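Local coordinates for uncharacterized protein (PDB 3PL0), which probably acts as an iron- and 2-oxoglutarate-dependent dioxygenase built on a double-stranded beta-helix (cupin) fold, at residues Arg141-Glu145 and Thr244-Phe250; Ala165-Asp171 and Asp214-Glu220; Val176-Arg180 and Thr202-Pro206. All blocks are in the same frame, centred on the assembly; numbering follows the deposited sequence. Where two conformers were deposited one is given.

Contact 1 (Arg141-Glu145 and Thr244-Phe250); sequences RWYIE and TYRSGGF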
loop_
_atom_site.group_PDB
_atom_site.type_symbol
_atom_site.label_atom_id
_atom_site.label_comp_id
_atom_site.label_asym_id
_atom_site.label_seq_id
_atom_site.Cartn_x
_atom_site.Cartn_y
_atom_site.Cartn_z
ATOM N N ARG A 141 19.472 -4.715 -0.631
ATOM C CA ARG A 141 18.319 -5.583 -0.345
ATOM C C ARG A 141 17.154 -4.793 0.212
ATOM O O ARG A 141 17.320 -4.022 1.138
ATOM C CB ARG A 141 18.633 -6.670 0.696
ATOM C CG ARG A 141 19.703 -7.675 0.334
ATOM C CD ARG A 141 19.805 -8.708 1.432
ATOM N NE ARG A 141 20.961 -9.590 1.285
ATOM C CZ ARG A 141 21.000 -10.694 0.532
ATOM N NH1 ARG A 141 19.937 -11.081 -0.182
ATOM N NH2 ARG A 141 22.125 -11.417 0.488
ATOM N N TRP A 142 15.973 -5.000 -0.337
ATOM C CA TRP A 142 14.749 -4.544 0.280
ATOM C C TRP A 142 14.016 -5.691 0.978
ATOM O O TRP A 142 13.884 -6.791 0.443
ATOM C CB TRP A 142 13.765 -3.964 -0.778
ATOM C CG TRP A 142 14.113 -2.616 -1.384
ATOM C CD1 TRP A 142 14.277 -2.330 -2.707
ATOM C CD2 TRP A 142 14.274 -1.391 -0.688
ATOM N NE1 TRP A 142 14.542 -0.996 -2.877
ATOM C CE2 TRP A 142 14.570 -0.401 -1.644
ATOM C CE3 TRP A 142 14.239 -1.040 0.663
ATOM C CZ2 TRP A 142 14.771 0.942 -1.296
ATOM C CZ3 TRP A 142 14.444 0.285 1.007
ATOM C CH2 TRP A 142 14.708 1.254 0.034
ATOM N N TYR A 143 13.495 -5.392 2.154
ATOM C CA TYR A 143 12.589 -6.251 2.874
ATOM C C TYR A 143 11.198 -5.681 2.690
ATOM O O TYR A 143 10.908 -4.545 3.123
ATOM C CB TYR A 143 12.958 -6.297 4.349
ATOM C CG TYR A 143 14.360 -6.828 4.522
ATOM C CD1 TYR A 143 15.454 -6.000 4.382
ATOM C CD2 TYR A 143 14.592 -8.196 4.734
ATOM C CE1 TYR A 143 16.777 -6.514 4.502
ATOM C CE2 TYR A 143 15.859 -8.699 4.859
ATOM C CZ TYR A 143 16.950 -7.855 4.731
ATOM O OH TYR A 143 18.216 -8.346 4.851
ATOM N N ILE A 144 10.368 -6.467 2.012
ATOM C CA ILE A 144 9.058 -6.047 1.475
ATOM C C ILE A 144 7.956 -6.800 2.209
ATOM O O ILE A 144 7.965 -8.047 2.266
ATOM C CB ILE A 144 8.947 -6.387 -0.053
ATOM C CG1 ILE A 144 10.113 -5.748 -0.819
ATOM C CG2 ILE A 144 7.571 -6.010 -0.632
ATOM C CD1 ILE A 144 10.169 -6.122 -2.294
ATOM N N GLU A 145 6.981 -6.071 2.720
ATOM C CA GLU A 145 5.734 -6.694 3.175
ATOM C C GLU A 145 4.577 -6.303 2.237
ATOM O O GLU A 145 4.539 -5.183 1.739
ATOM C CB GLU A 145 5.420 -6.297 4.611
ATOM C CG GLU A 145 6.550 -6.625 5.609
ATOM C CD GLU A 145 6.164 -6.505 7.094
ATOM O OE1 GLU A 145 5.100 -7.039 7.500
ATOM O OE2 GLU A 145 6.966 -5.915 7.867
ATOM N N THR A 244 5.273 -2.359 1.533
ATOM C CA THR A 244 6.235 -1.579 2.235
ATOM C C THR A 244 7.632 -2.086 1.906
ATOM O O THR A 244 7.864 -3.300 1.786
ATOM C CB THR A 244 6.005 -1.596 3.750
ATOM O OG1 THR A 244 6.182 -2.917 4.243
ATOM C CG2 THR A 244 4.622 -1.097 4.090
ATOM N N TYR A 245 8.557 -1.150 1.778
ATOM C CA TYR A 245 9.943 -1.462 1.511
ATOM C C TYR A 245 10.807 -0.897 2.631
ATOM O O TYR A 245 10.721 0.308 2.972
ATOM C CB TYR A 245 10.369 -0.848 0.167
ATOM C CG TYR A 245 9.705 -1.475 -1.037
ATOM C CD1 TYR A 245 8.338 -1.293 -1.270
ATOM C CD2 TYR A 245 10.436 -2.243 -1.937
ATOM C CE1 TYR A 245 7.717 -1.876 -2.354
ATOM C CE2 TYR A 245 9.840 -2.822 -3.037
ATOM C CZ TYR A 245 8.466 -2.653 -3.235
ATOM O OH TYR A 245 7.884 -3.233 -4.330
ATOM N N ARG A 246 11.678 -1.746 3.173
ATOM C CA ARG A 246 12.528 -1.346 4.286
ATOM C C ARG A 246 13.953 -1.879 4.116
ATOM O O ARG A 246 14.139 -3.048 3.751
ATOM C CB ARG A 246 11.915 -1.848 5.585
ATOM C CG ARG A 246 12.600 -1.290 6.872
ATOM C CD ARG A 246 11.748 -1.552 8.105
ATOM N NE ARG A 246 12.274 -0.826 9.254
ATOM C CZ ARG A 246 13.282 -1.256 10.010
ATOM N NH1 ARG A 246 13.875 -2.409 9.749
ATOM N NH2 ARG A 246 13.713 -0.527 11.018
ATOM N N SER A 247 14.934 -1.003 4.362
ATOM C CA SER A 247 16.352 -1.345 4.403
ATOM C C SER A 247 16.702 -2.002 5.720
ATOM O O SER A 247 16.102 -1.674 6.722
ATOM C CB SER A 247 17.175 -0.062 4.315
ATOM O OG SER A 247 18.555 -0.369 4.254
ATOM N N GLY A 248 17.683 -2.909 5.720
ATOM C CA GLY A 248 18.252 -3.487 6.951
ATOM C C GLY A 248 17.538 -4.759 7.395
ATOM O O GLY A 248 18.155 -5.807 7.643
ATOM N N GLY A 249 16.225 -4.689 7.478
ATOM C CA GLY A 249 15.427 -5.873 7.749
ATOM C C GLY A 249 13.963 -5.483 7.799
ATOM O O GLY A 249 13.606 -4.300 7.666
ATOM N N PHE A 250 13.121 -6.464 8.049
ATOM C CA PHE A 250 11.710 -6.171 8.369
ATOM C C PHE A 250 11.631 -5.444 9.703
ATOM O O PHE A 250 12.467 -5.678 10.580
ATOM C CB PHE A 250 10.912 -7.456 8.457
ATOM C CG PHE A 250 10.870 -8.205 7.203
ATOM C CD1 PHE A 250 10.096 -7.748 6.142
ATOM C CD2 PHE A 250 11.616 -9.346 7.040
ATOM C CE1 PHE A 250 10.053 -8.443 4.960
ATOM C CE2 PHE A 250 11.563 -10.042 5.860
ATOM C CZ PHE A 250 10.785 -9.575 4.804
HETATM O O HOH W 1 18.860 -4.016 3.140
HETATM O O HOH W 2 8.804 -3.531 4.854
#

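Contact 2 (Ala165-Asp171 and Asp214-Glu220); sequences AHRDGVD and DQQVIHE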
loop_
_atom_site.group_PDB
_atom_site.type_symbol
_atom_site.label_atom_id
_atom_site.label_comp_id
_atom_site.label_asym_id
_atom_site.label_seq_id
_atom_site.Cartn_x
_atom_site.Cartn_y
_atom_site.Cartn_z
ATOM N N ALA A 165 -2.990 11.347 10.526
ATOM C CA ALA A 165 -2.082 10.846 9.489
ATOM C C ALA A 165 -0.937 10.059 10.096
ATOM O O ALA A 165 -0.459 10.396 11.159
ATOM C CB ALA A 165 -1.566 11.972 8.612
ATOM N N HIS A 166 -0.486 9.025 9.403
ATOM C CA HIS A 166 0.584 8.175 9.928
ATOM C C HIS A 166 1.711 7.958 8.910
ATOM O O HIS A 166 1.545 8.171 7.694
ATOM C CB HIS A 166 -0.009 6.802 10.341
ATOM C CG HIS A 166 -0.468 5.988 9.174
ATOM N ND1 HIS A 166 -1.699 6.168 8.578
ATOM C CD2 HIS A 166 0.158 5.028 8.454
ATOM C CE1 HIS A 166 -1.820 5.336 7.558
ATOM N NE2 HIS A 166 -0.703 4.636 7.457
ATOM N N ARG A 167 2.866 7.530 9.417
ATOM C CA ARG A 167 3.803 6.818 8.585
ATOM C C ARG A 167 3.809 5.316 8.919
ATOM O O ARG A 167 3.175 4.864 9.871
ATOM C CB ARG A 167 5.195 7.426 8.675
ATOM C CG ARG A 167 5.886 7.272 10.005
ATOM C CD ARG A 167 7.260 7.928 9.987
ATOM N NE ARG A 167 8.215 7.190 9.171
ATOM C CZ ARG A 167 9.199 6.420 9.642
ATOM N NH1 ARG A 167 9.412 6.309 10.956
ATOM N NH2 ARG A 167 9.992 5.761 8.791
ATOM N N ASP A 168 4.531 4.542 8.129
ATOM C CA ASP A 168 4.484 3.103 8.270
ATOM C C ASP A 168 5.750 2.506 8.940
ATOM O O ASP A 168 5.826 1.316 9.172
ATOM C CB ASP A 168 4.230 2.477 6.918
ATOM C CG ASP A 168 2.880 2.859 6.342
ATOM O OD1 ASP A 168 2.685 4.036 5.933
ATOM O OD2 ASP A 168 2.038 1.968 6.266
ATOM N N GLY A 169 6.744 3.343 9.207
ATOM C CA GLY A 169 7.948 2.911 9.896
ATOM C C GLY A 169 8.943 2.190 9.013
ATOM O O GLY A 169 9.749 1.408 9.521
ATOM N N VAL A 170 8.893 2.483 7.707
ATOM C CA VAL A 170 9.711 1.813 6.714
ATOM C C VAL A 170 10.456 2.886 5.919
ATOM O O VAL A 170 10.458 4.043 6.294
ATOM C CB VAL A 170 8.824 0.908 5.804
ATOM C CG1 VAL A 170 8.155 -0.227 6.617
ATOM C CG2 VAL A 170 7.732 1.729 5.057
ATOM N N ASP A 171 11.041 2.532 4.792
ATOM C CA ASP A 171 11.663 3.523 3.919
ATOM C C ASP A 171 10.694 4.101 2.871
ATOM O O ASP A 171 10.610 5.321 2.702
ATOM C CB ASP A 171 12.861 2.931 3.216
ATOM C CG ASP A 171 14.067 2.834 4.144
ATOM O OD1 ASP A 171 14.831 3.822 4.193
ATOM O OD2 ASP A 171 14.177 1.821 4.856
ATOM N N ASP A 214 8.424 7.267 3.016
ATOM C CA ASP A 214 7.889 7.146 4.365
ATOM C C ASP A 214 8.639 7.961 5.416
ATOM O O ASP A 214 8.168 8.117 6.531
ATOM C CB ASP A 214 7.878 5.679 4.776
ATOM C CG ASP A 214 6.957 5.417 5.915
ATOM O OD1 ASP A 214 5.735 5.721 5.782
ATOM O OD2 ASP A 214 7.453 4.942 6.958
ATOM N N GLN A 215 9.813 8.470 5.063
ATOM C CA GLN A 215 10.568 9.356 5.974
ATOM C C GLN A 215 10.259 10.846 5.745
ATOM O O GLN A 215 10.748 11.685 6.469
ATOM C CB GLN A 215 12.087 9.084 5.836
ATOM C CG GLN A 215 12.466 7.635 6.268
ATOM C CD GLN A 215 13.970 7.345 6.185
ATOM O OE1 GLN A 215 14.777 8.202 5.829
ATOM N NE2 GLN A 215 14.333 6.124 6.500
ATOM N N GLN A 216 9.466 11.175 4.734
ATOM C CA GLN A 216 9.230 12.582 4.382
ATOM C C GLN A 216 7.773 13.013 4.390
ATOM O O GLN A 216 7.489 14.190 4.470
ATOM C CB GLN A 216 9.783 12.823 2.999
ATOM C CG GLN A 216 11.301 12.820 2.971
ATOM C CD GLN A 216 11.876 13.940 3.813
ATOM O OE1 GLN A 216 11.444 15.089 3.701
ATOM N NE2 GLN A 216 12.836 13.611 4.677
ATOM N N VAL A 217 6.848 12.063 4.280
ATOM C CA VAL A 217 5.427 12.368 4.245
ATOM C C VAL A 217 4.699 11.423 5.207
ATOM O O VAL A 217 5.248 10.373 5.646
ATOM C CB VAL A 217 4.854 12.247 2.817
ATOM C CG1 VAL A 217 5.549 13.236 1.876
ATOM C CG2 VAL A 217 4.998 10.801 2.314
ATOM N N ILE A 218 3.512 11.873 5.598
ATOM C CA ILE A 218 2.544 11.052 6.313
ATOM C C ILE A 218 1.244 11.021 5.502
ATOM O O ILE A 218 1.024 11.847 4.616
ATOM C CB ILE A 218 2.314 11.512 7.764
ATOM C CG1 ILE A 218 1.770 12.959 7.828
ATOM C CG2 ILE A 218 3.631 11.325 8.628
ATOM C CD1 ILE A 218 1.458 13.414 9.240
ATOM N N HIS A 219 0.393 10.036 5.764
ATOM C CA HIS A 219 -0.779 9.883 4.926
ATOM C C HIS A 219 -1.926 9.233 5.692
ATOM O O HIS A 219 -1.778 8.823 6.864
ATOM C CB HIS A 219 -0.403 9.106 3.662
ATOM C CG HIS A 219 -0.057 7.674 3.928
ATOM N ND1 HIS A 219 -0.943 6.632 3.706
ATOM C CD2 HIS A 219 1.058 7.115 4.459
ATOM C CE1 HIS A 219 -0.377 5.492 4.076
ATOM N NE2 HIS A 219 0.844 5.756 4.520
ATOM N N GLU A 220 -3.082 9.179 5.050
ATOM C CA GLU A 220 -4.311 8.712 5.696
ATOM C C GLU A 220 -5.318 8.553 4.616
ATOM O O GLU A 220 -5.097 8.987 3.476
ATOM C CB GLU A 220 -4.796 9.717 6.774
ATOM C CG GLU A 220 -5.254 11.059 6.192
ATOM C CD GLU A 220 -5.702 12.059 7.204
ATOM O OE1 GLU A 220 -5.199 12.058 8.347
ATOM O OE2 GLU A 220 -6.492 12.939 6.807
#

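Contact 3 (Val176-Arg180 and Thr202-Pro206); sequences VFIGR and TLEQP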
loop_
_atom_site.group_PDB
_atom_site.type_symbol
_atom_site.label_atom_id
_atom_site.label_comp_id
_atom_site.label_asym_id
_atom_site.label_seq_id
_atom_site.Cartn_x
_atom_site.Cartn_y
_atom_site.Cartn_z
ATOM N N VAL A 176 -1.476 0.680 -3.771
ATOM C CA VAL A 176 -2.004 0.385 -5.109
ATOM C C VAL A 176 -3.523 0.358 -4.941
ATOM O O VAL A 176 -4.035 -0.346 -4.067
ATOM C CB VAL A 176 -1.545 -0.974 -5.636
ATOM C CG1 VAL A 176 -2.131 -1.210 -7.032
ATOM C CG2 VAL A 176 -0.032 -1.059 -5.621
ATOM N N PHE A 177 -4.237 1.166 -5.724
ATOM C CA PHE A 177 -5.706 1.137 -5.699
ATOM C C PHE A 177 -6.169 0.003 -6.567
ATOM O O PHE A 177 -5.805 -0.070 -7.744
ATOM C CB PHE A 177 -6.308 2.432 -6.193
ATOM C CG PHE A 177 -7.791 2.416 -6.217
ATOM C CD1 PHE A 177 -8.504 2.493 -5.029
ATOM C CD2 PHE A 177 -8.478 2.352 -7.414
ATOM C CE1 PHE A 177 -9.884 2.450 -5.022
ATOM C CE2 PHE A 177 -9.867 2.312 -7.428
ATOM C CZ PHE A 177 -10.573 2.353 -6.226
ATOM N N ILE A 178 -6.936 -0.918 -5.983
ATOM C CA ILE A 178 -7.316 -2.142 -6.679
ATOM C C ILE A 178 -8.749 -2.009 -7.223
ATOM O O ILE A 178 -9.001 -2.367 -8.356
ATOM C CB ILE A 178 -7.193 -3.309 -5.761
ATOM C CG1 ILE A 178 -5.711 -3.467 -5.333
ATOM C CG2 ILE A 178 -7.798 -4.593 -6.345
ATOM C CD1 ILE A 178 -4.771 -3.957 -6.457
ATOM N N GLY A 179 -9.651 -1.500 -6.409
ATOM C CA GLY A 179 -10.992 -1.176 -6.880
ATOM C C GLY A 179 -11.890 -0.706 -5.775
ATOM O O GLY A 179 -11.504 -0.709 -4.601
ATOM N N ARG A 180 -13.112 -0.316 -6.134
ATOM C CA ARG A 180 -14.122 0.017 -5.162
ATOM C C ARG A 180 -15.517 -0.073 -5.792
ATOM O O ARG A 180 -15.655 0.010 -7.007
ATOM C CB ARG A 180 -13.892 1.425 -4.616
ATOM C CG ARG A 180 -14.248 2.497 -5.612
ATOM C CD ARG A 180 -14.071 3.858 -5.018
ATOM N NE ARG A 180 -14.410 4.867 -6.016
ATOM C CZ ARG A 180 -14.708 6.128 -5.738
ATOM N NH1 ARG A 180 -14.747 6.545 -4.480
ATOM N NH2 ARG A 180 -15.010 6.958 -6.728
ATOM N N THR A 202 -8.907 11.380 -4.524
ATOM C CA THR A 202 -9.566 10.097 -4.395
ATOM C C THR A 202 -9.082 9.184 -5.489
ATOM O O THR A 202 -9.228 9.501 -6.668
ATOM C CB THR A 202 -11.082 10.246 -4.483
ATOM O OG1 THR A 202 -11.524 11.103 -3.432
ATOM C CG2 THR A 202 -11.757 8.897 -4.349
ATOM N N LEU A 203 -8.510 8.056 -5.092
ATOM C CA LEU A 203 -8.117 7.033 -6.048
ATOM C C LEU A 203 -9.373 6.343 -6.563
ATOM O O LEU A 203 -10.181 5.869 -5.781
ATOM C CB LEU A 203 -7.154 6.021 -5.398
ATOM C CG LEU A 203 -5.821 6.612 -4.892
ATOM C CD1 LEU A 203 -5.121 5.647 -3.922
ATOM C CD2 LEU A 203 -4.904 7.020 -5.986
ATOM N N GLU A 204 -9.509 6.297 -7.885
ATOM C CA GLU A 204 -10.690 5.769 -8.544
ATOM C C GLU A 204 -10.418 4.770 -9.664
ATOM O O GLU A 204 -11.289 3.948 -9.936
ATOM C CB GLU A 204 -11.531 6.922 -9.119
ATOM C CG GLU A 204 -12.043 7.876 -8.042
ATOM C CD GLU A 204 -12.956 8.997 -8.574
ATOM O OE1 GLU A 204 -12.712 9.489 -9.695
ATOM O OE2 GLU A 204 -13.898 9.396 -7.835
ATOM N N GLN A 205 -9.258 4.827 -10.327
ATOM C CA GLN A 205 -8.994 3.900 -11.436
ATOM C C GLN A 205 -8.097 2.772 -10.968
ATOM O O GLN A 205 -7.014 3.007 -10.449
ATOM C CB GLN A 205 -8.370 4.615 -12.635
ATOM C CG GLN A 205 -9.267 5.678 -13.278
ATOM C CD GLN A 205 -10.656 5.161 -13.605
ATOM O OE1 GLN A 205 -11.660 5.829 -13.327
ATOM N NE2 GLN A 205 -10.725 3.962 -14.178
ATOM N N PRO A 206 -8.540 1.520 -11.149
ATOM C CA PRO A 206 -7.686 0.440 -10.709
ATOM C C PRO A 206 -6.289 0.524 -11.269
ATOM O O PRO A 206 -6.102 0.950 -12.401
ATOM C CB PRO A 206 -8.402 -0.792 -11.223
ATOM C CG PRO A 206 -9.836 -0.413 -11.169
ATOM C CD PRO A 206 -9.864 1.024 -11.575
HETATM O O HOH W 3 -14.099 3.823 -8.856
#

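Contact 1 (Arg141-Glu145 and Thr244-Phe250)
Residues Arg141-Glu145 and the strand entering Thr244-Phe250 run antiparallel, their axes 4.6 Å apart at closest approach and their directions 147° apart. Tyr143 and Arg246 form a hydrogen-bonded pair, with Tyr143 N to Arg246 O and Arg246 N to Tyr143 O both 2.9 Å; Glu145 and Thr244 form the next, with Glu145 N to Thr244 O at 3.1 Å and Thr244 N to Glu145 O at 2.9 Å. Between them lies the non-hydrogen-bonded pair Ile144-Tyr245, where Ile144 CA comes within 3.0 Å of Thr244 O. On the Ile144-Tyr245 face, the Tyr245 ring meets Trp142 edge-to-face and takes Ile144 CG1 over its own face; helix 118-134 covers this cluster. On the other face the chain turns back after Ser247 through Gly248, which has positive phi. Gly249 CA thereby lies over the Tyr143 ring, 3.5 Å from its centroid, and Phe250 receives the edge of Tyr143. Arg246 NH1 donates to Gly249 O (2.8 Å), bracing the turn, while a water joins Arg141 O to Gly248 N. Pairing of neighbouring strands 141-152 and 237-246 in the cupin fold's antiparallel sheet is thus followed by CH-pi and aromatic contacts where the chain turns back over Tyr143.

Contact 2 (Ala165-Asp171 and Asp214-Glu220)
His219 sets its imidazole beside that of His166, the ring centroids 4.4 Å apart and the planes inclined at 52°, with His166 CE1 over one face of His219. In the double-stranded beta-helix of this cupin-clan protein, His166, Asp168 and His219 have the sequence pattern of the His-X-Asp...His facial triad that binds iron in 2-oxoglutarate dioxygenases, so they probably form the metal site, although no metal is present in these coordinates. His219 NE2 donates to Asp168 OD1 at 2.9 Å, holding two of the three candidate ligands together. The backbone ties their segments through one antiparallel bridge: His166 N to His219 O and His219 N to His166 O are both 2.9 Å. Beside it, Ala165 CB packs on Ile218 CD1 at 3.4 Å. Farther along, the carboxylate of Asp214 organises the turn after Asp168. Asp214 OD1 accepts from Asp168 N (2.9 Å), and Asp214 OD2 accepts from Val170 N (2.9 Å) and, weakly, from Gly169 N (2.8 Å). Arg167 reaches the same residue, pairing NH2 with Asp214 OD2 in a 3.2 Å salt bridge, while its NE donates to the backbone Asp214 O at 2.8 Å.

Contact 3 (Val176-Arg180 and Thr202-Pro206)
Apolar contact centres on Phe177, whose side chain points from its strand toward the Thr202-Pro206 loop. Phe177 CG lies 3.8 Å from Leu203 CB, and CE2 of the same ring is 4.3 Å from Pro206 CD. The loop backbone bends around the ring: Leu203 O and Glu204 N sit over one face, while Gln205 O and Pro206 N lie near its edge. The charged contact is a salt bridge from Arg180 NH2 to Glu204 OE2 at 2.9 Å, and Thr202 CG2 packs 3.8 Å from Arg180 NH1. A water adds a polar link, accepting from Arg180 NE and donating to Glu204 O, each at 3.0 Å. No direct hydrogen bond joins the two segments, but Pro206 CA makes a CA-H...O contact with Phe177 O at 3.5 Å. A classic beta bulge at Ile178-Gly179, opposite Asp239 of strand 237-246, interrupts the regular pairing of strand 172-181. This strand pairs with strands 237-246 and 209-213, and the loop crosses its end on the way from strand 198-201 of the three-stranded sheet to strand 209-213.

How the contacts relate
From the N terminus, the chain enters contact 1 at Arg141-Glu145 and reaches its partner only at Thr244-Phe250, so contact 1 closes the outermost loop. Contact 2 nests within it, joining the loop before strand 172-181 to the start of strand 217-226. Contact 3 nests within contact 2, bringing the loop after strand 198-201 against strand 172-181. Contacts 1 and 2 touch: Asp171 N lies 2.9 Å from Tyr245 O, and Asp171 OD2 lies 3.0 Å from Ser247 N, both probable hydrogen bonds. Contact 3 touches neither, its nearest atoms about 8 Å from each, but strand 172-181 neighbours strand 237-246 of contact 1. Contacts 2 and 3 connect the larger sheet with elements of the three-stranded one.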